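Local coordinates for protein pyruvate kinase (PDB 3QTG) that catalyses the last step of glycolysis, transferring the phosphoryl group of phosphoenolpyruvate to ADP to give pyruvate and ATP, at residues K105-D108 with T113-P116; I115-P118 with F122-A125. All coordinates share one frame; numbering follows the deposited sequence.

How the interactions relate
Interactions 1 and 2 illustrate how one short strand, 115-117, can serve two neighbours in quite different ways. In interaction 1 it pairs in parallel with strand 101-106, and a backbone bond is combined with partly exposed side chains: a lysine chain lying on a tyrosine and a pair of hydroxyls. Interaction 2, by contrast, is buried and wholly apolar across its side chains, setting the strand against helix 120-125. Their centres lie 8 Å apart, and they share Ile-115 and Pro-116. They also touch directly, for the Phe-123 ring packs against the backbone joining Lys-105 to Leu-106.

Interaction 1 (K105-D108 with T113-P116); sequences KLSD and TYIP
Lys-105 and Pro-116 form a parallel beta bridge at the outer side of the mixed sheet, where strand 115-117 runs beside strand 101-106, and Tyr-114, just before the strand, adds a side-chain contact to the pairing. The bond across is Lys-105 N to Ile-115 O, 3.0 Å long and nearly straight at 163°. Beside it, Lys-105 drapes its extended aliphatic chain across the tyrosine ring at roughly a right angle: CD sits over the ring centre, 3.7 Å from the centroid, in a CH-pi contact. Tyr-114 reaches this place because its CG lies between backbone N and carbonyl carbon (chi1 63°). At the far end of the ring, Tyr-114 OH and Ser-107 OG share a hydrogen bond of 3.2 Å, and the same OG is also bonded to the backbone of Lys-109. A leucine in place of Tyr-114 would probably cost the lysine chain its flat support and Ser-107 its hydroxyl partner. Closer to the backbone, Pro-116 CB packs on Ser-107 O at 3.4 Å. Lys-105 thus bonds to the residues flanking Pro-116, through N to Ile-115 and probably through O to Val-117, the pattern characteristic of a parallel bridge in a mixed beta-sheet.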
loop_
_atom_site.group_PDB
_atom_site.type_symbol
_atom_site.label_atom_id
_atom_site.label_comp_id
_atom_site.label_asym_id
_atom_site.label_seq_id
_atom_site.Cartn_x
_atom_site.Cartn_y
_atom_site.Cartn_z
ATOM N N LYS A 105 -24.515 -55.017 -11.192
ATOM C CA LYS A 105 -24.110 -55.479 -12.519
ATOM C C LYS A 105 -24.590 -54.500 -13.543
ATOM O O LYS A 105 -25.666 -53.900 -13.395
ATOM C CB LYS A 105 -24.660 -56.889 -12.853
ATOM C CG LYS A 105 -24.117 -57.985 -11.935
ATOM C CD LYS A 105 -24.692 -59.379 -12.212
ATOM C CE LYS A 105 -24.676 -60.224 -10.910
ATOM N NZ LYS A 105 -25.136 -61.707 -11.010
ATOM N N LEU A 106 -23.796 -54.358 -14.595
ATOM C CA LEU A 106 -24.197 -53.610 -15.765
ATOM C C LEU A 106 -25.378 -54.284 -16.480
ATOM O O LEU A 106 -25.218 -55.312 -17.141
ATOM C CB LEU A 106 -23.003 -53.426 -16.705
ATOM C CG LEU A 106 -23.169 -52.599 -17.981
ATOM C CD1 LEU A 106 -23.544 -51.195 -17.676
ATOM C CD2 LEU A 106 -21.866 -52.641 -18.799
ATOM N N SER A 107 -26.552 -53.659 -16.367
ATOM C CA SER A 107 -27.821 -54.239 -16.804
ATOM C C SER A 107 -28.943 -53.237 -16.613
ATOM O O SER A 107 -28.924 -52.454 -15.656
ATOM C CB SER A 107 -28.151 -55.475 -15.970
ATOM O OG SER A 107 -29.465 -55.958 -16.273
ATOM N N ASP A 108 -29.927 -53.281 -17.495
ATOM C CA ASP A 108 -31.126 -52.467 -17.368
ATOM C C ASP A 108 -32.272 -53.245 -16.691
ATOM O O ASP A 108 -33.343 -52.691 -16.463
ATOM C CB ASP A 108 -31.565 -51.913 -18.738
ATOM C CG ASP A 108 -31.844 -53.003 -19.751
ATOM O OD1 ASP A 108 -31.445 -54.161 -19.523
ATOM O OD2 ASP A 108 -32.468 -52.702 -20.789
ATOM N N THR A 113 -31.567 -61.074 -8.221
ATOM C CA THR A 113 -30.376 -61.417 -7.406
ATOM C C THR A 113 -29.297 -60.316 -7.322
ATOM O O THR A 113 -28.296 -60.474 -6.595
ATOM C CB THR A 113 -29.708 -62.749 -7.858
ATOM O OG1 THR A 113 -29.243 -62.624 -9.202
ATOM C CG2 THR A 113 -30.690 -63.935 -7.793
ATOM N N TYR A 114 -29.471 -59.215 -8.054
ATOM C CA TYR A 114 -28.481 -58.122 -8.040
ATOM C C TYR A 114 -29.121 -56.771 -8.339
ATOM O O TYR A 114 -30.283 -56.722 -8.762
ATOM C CB TYR A 114 -27.352 -58.410 -9.047
ATOM C CG TYR A 114 -27.827 -58.486 -10.481
ATOM C CD1 TYR A 114 -27.827 -57.342 -11.284
ATOM C CD2 TYR A 114 -28.295 -59.679 -11.030
ATOM C CE1 TYR A 114 -28.261 -57.377 -12.588
ATOM C CE2 TYR A 114 -28.741 -59.730 -12.355
ATOM C CZ TYR A 114 -28.709 -58.570 -13.121
ATOM O OH TYR A 114 -29.128 -58.559 -14.422
ATOM N N ILE A 115 -28.364 -55.683 -8.138
ATOM C CA ILE A 115 -28.843 -54.337 -8.464
ATOM C C ILE A 115 -28.417 -54.010 -9.891
ATOM O O ILE A 115 -27.216 -54.016 -10.198
ATOM C CB ILE A 115 -28.285 -53.215 -7.516
ATOM C CG1 ILE A 115 -28.340 -53.596 -6.033
ATOM C CG2 ILE A 115 -28.960 -51.859 -7.791
ATOM C CD1 ILE A 115 -29.648 -54.236 -5.574
ATOM N N PRO A 116 -29.396 -53.724 -10.774
ATOM C CA PRO A 116 -29.037 -53.400 -12.130
ATOM C C PRO A 116 -28.690 -51.907 -12.327
ATOM O O PRO A 116 -29.452 -51.009 -11.937
ATOM C CB PRO A 116 -30.284 -53.813 -12.910
ATOM C CG PRO A 116 -31.410 -53.590 -11.954
ATOM C CD PRO A 116 -30.860 -53.701 -10.569
#

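Interaction 2 (I115-P118 with F122-A125); sequences IPVP and FFSA
Val-117 meets two successive phenylalanines, Phe-122 and Phe-123, as the chain turns from strand 115-117 into helix 120-125. Followed from its start, the first segment begins with Ile-115, whose buried side chain packs on Val-102 and Phe-104 of the adjoining strand. Pro-116 points away from the helix, and its backbone is hydrogen-bonded to Gly-89. With Val-117 the direction changes: its side chain turns toward the helix and carries the contact. CG1, held anti to the backbone N (chi1 -172°), reaches Phe-122 CB at 3.8 Å and continues onto the root of the ring, with CG at 3.9 Å. It approaches this ring obliquely, and the two side chains cross at about a right angle. The CB of the same valine rests against Phe-123 CE2, 3.9 Å away, so the branched residue touches both aromatic side chains, alongside a ring pair already in contact. Its carbonyl contributes as well, since Val-117 O lies in the plane of the Phe-123 ring, at its edge, 3.6 Å from CE2; a ring edge is slightly positive and probably suits an oxygen there. The phenylalanines also pack on each other in a T-shaped (edge-to-face) pair: the Phe-122 edge, at CD2, stands 3.7 Å above the plane of the Phe-123 ring, over its centre. Ile-167 of strand 167-169 and Ile-151 of strand 150-155 extend the apolar cluster. Packing of this kind, in which a short helix follows a sheet's outer strand within the chain and folds back over it, belongs to the hydrophobic core of the small beta-rich B domain, which pyruvate kinases insert after the third strand of the TIM barrel.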
loop_
_atom_site.group_PDB
_atom_site.type_symbol
_atom_site.label_atom_id
_atom_site.label_comp_id
_atom_site.label_asym_id
_atom_site.label_seq_id
_atom_site.Cartn_x
_atom_site.Cartn_y
_atom_site.Cartn_z
ATOM N N ILE A 115 -28.364 -55.683 -8.138
ATOM C CA ILE A 115 -28.843 -54.337 -8.464
ATOM C C ILE A 115 -28.417 -54.010 -9.891
ATOM O O ILE A 115 -27.216 -54.016 -10.198
ATOM C CB ILE A 115 -28.285 -53.215 -7.516
ATOM C CG1 ILE A 115 -28.340 -53.596 -6.033
ATOM C CG2 ILE A 115 -28.960 -51.859 -7.791
ATOM C CD1 ILE A 115 -29.648 -54.236 -5.574
ATOM N N PRO A 116 -29.396 -53.724 -10.774
ATOM C CA PRO A 116 -29.037 -53.400 -12.130
ATOM C C PRO A 116 -28.690 -51.907 -12.327
ATOM O O PRO A 116 -29.452 -51.009 -11.937
ATOM C CB PRO A 116 -30.284 -53.813 -12.910
ATOM C CG PRO A 116 -31.410 -53.590 -11.954
ATOM C CD PRO A 116 -30.860 -53.701 -10.569
ATOM N N VAL A 117 -27.539 -51.649 -12.931
ATOM C CA VAL A 117 -27.117 -50.278 -13.221
ATOM C C VAL A 117 -26.841 -50.166 -14.726
ATOM O O VAL A 117 -25.831 -50.684 -15.197
ATOM C CB VAL A 117 -25.880 -49.864 -12.404
ATOM C CG1 VAL A 117 -25.597 -48.388 -12.596
ATOM C CG2 VAL A 117 -26.090 -50.144 -10.921
ATOM N N PRO A 118 -27.766 -49.533 -15.490
ATOM C CA PRO A 118 -27.651 -49.505 -16.949
ATOM C C PRO A 118 -26.691 -48.453 -17.525
ATOM O O PRO A 118 -26.971 -47.849 -18.556
ATOM C CB PRO A 118 -29.092 -49.246 -17.397
ATOM C CG PRO A 118 -29.650 -48.412 -16.361
ATOM C CD PRO A 118 -29.022 -48.897 -15.051
ATOM N N PHE A 122 -20.781 -45.781 -14.594
ATOM C CA PHE A 122 -20.785 -46.140 -13.169
ATOM C C PHE A 122 -19.613 -47.084 -12.900
ATOM O O PHE A 122 -18.842 -46.896 -11.951
ATOM C CB PHE A 122 -22.104 -46.804 -12.750
ATOM C CG PHE A 122 -22.126 -47.277 -11.293
ATOM C CD1 PHE A 122 -22.262 -46.362 -10.244
ATOM C CD2 PHE A 122 -21.991 -48.623 -10.985
ATOM C CE1 PHE A 122 -22.276 -46.788 -8.910
ATOM C CE2 PHE A 122 -22.009 -49.077 -9.663
ATOM C CZ PHE A 122 -22.151 -48.139 -8.612
ATOM N N PHE A 123 -19.468 -48.091 -13.749
ATOM C CA PHE A 123 -18.416 -49.091 -13.547
ATOM C C PHE A 123 -17.016 -48.525 -13.798
ATOM O O PHE A 123 -16.089 -48.871 -13.072
ATOM C CB PHE A 123 -18.756 -50.404 -14.291
ATOM C CG PHE A 123 -20.062 -50.977 -13.836
ATOM C CD1 PHE A 123 -20.117 -51.807 -12.721
ATOM C CD2 PHE A 123 -21.259 -50.592 -14.447
ATOM C CE1 PHE A 123 -21.345 -52.291 -12.244
ATOM C CE2 PHE A 123 -22.485 -51.066 -13.971
ATOM C CZ PHE A 123 -22.526 -51.926 -12.873
ATOM N N SER A 124 -16.881 -47.608 -14.759
ATOM C CA SER A 124 -15.603 -46.919 -14.976
ATOM C C SER A 124 -15.199 -45.992 -13.830
ATOM O O SER A 124 -14.018 -45.788 -13.616
ATOM C CB SER A 124 -15.632 -46.120 -16.270
ATOM O OG SER A 124 -15.962 -46.973 -17.345
ATOM N N ALA A 125 -16.166 -45.434 -13.105
ATOM C CA ALA A 125 -15.891 -44.479 -12.022
ATOM C C ALA A 125 -15.522 -45.132 -10.672
ATOM O O ALA A 125 -14.866 -44.502 -9.835
ATOM C CB ALA A 125 -17.075 -43.529 -11.841
#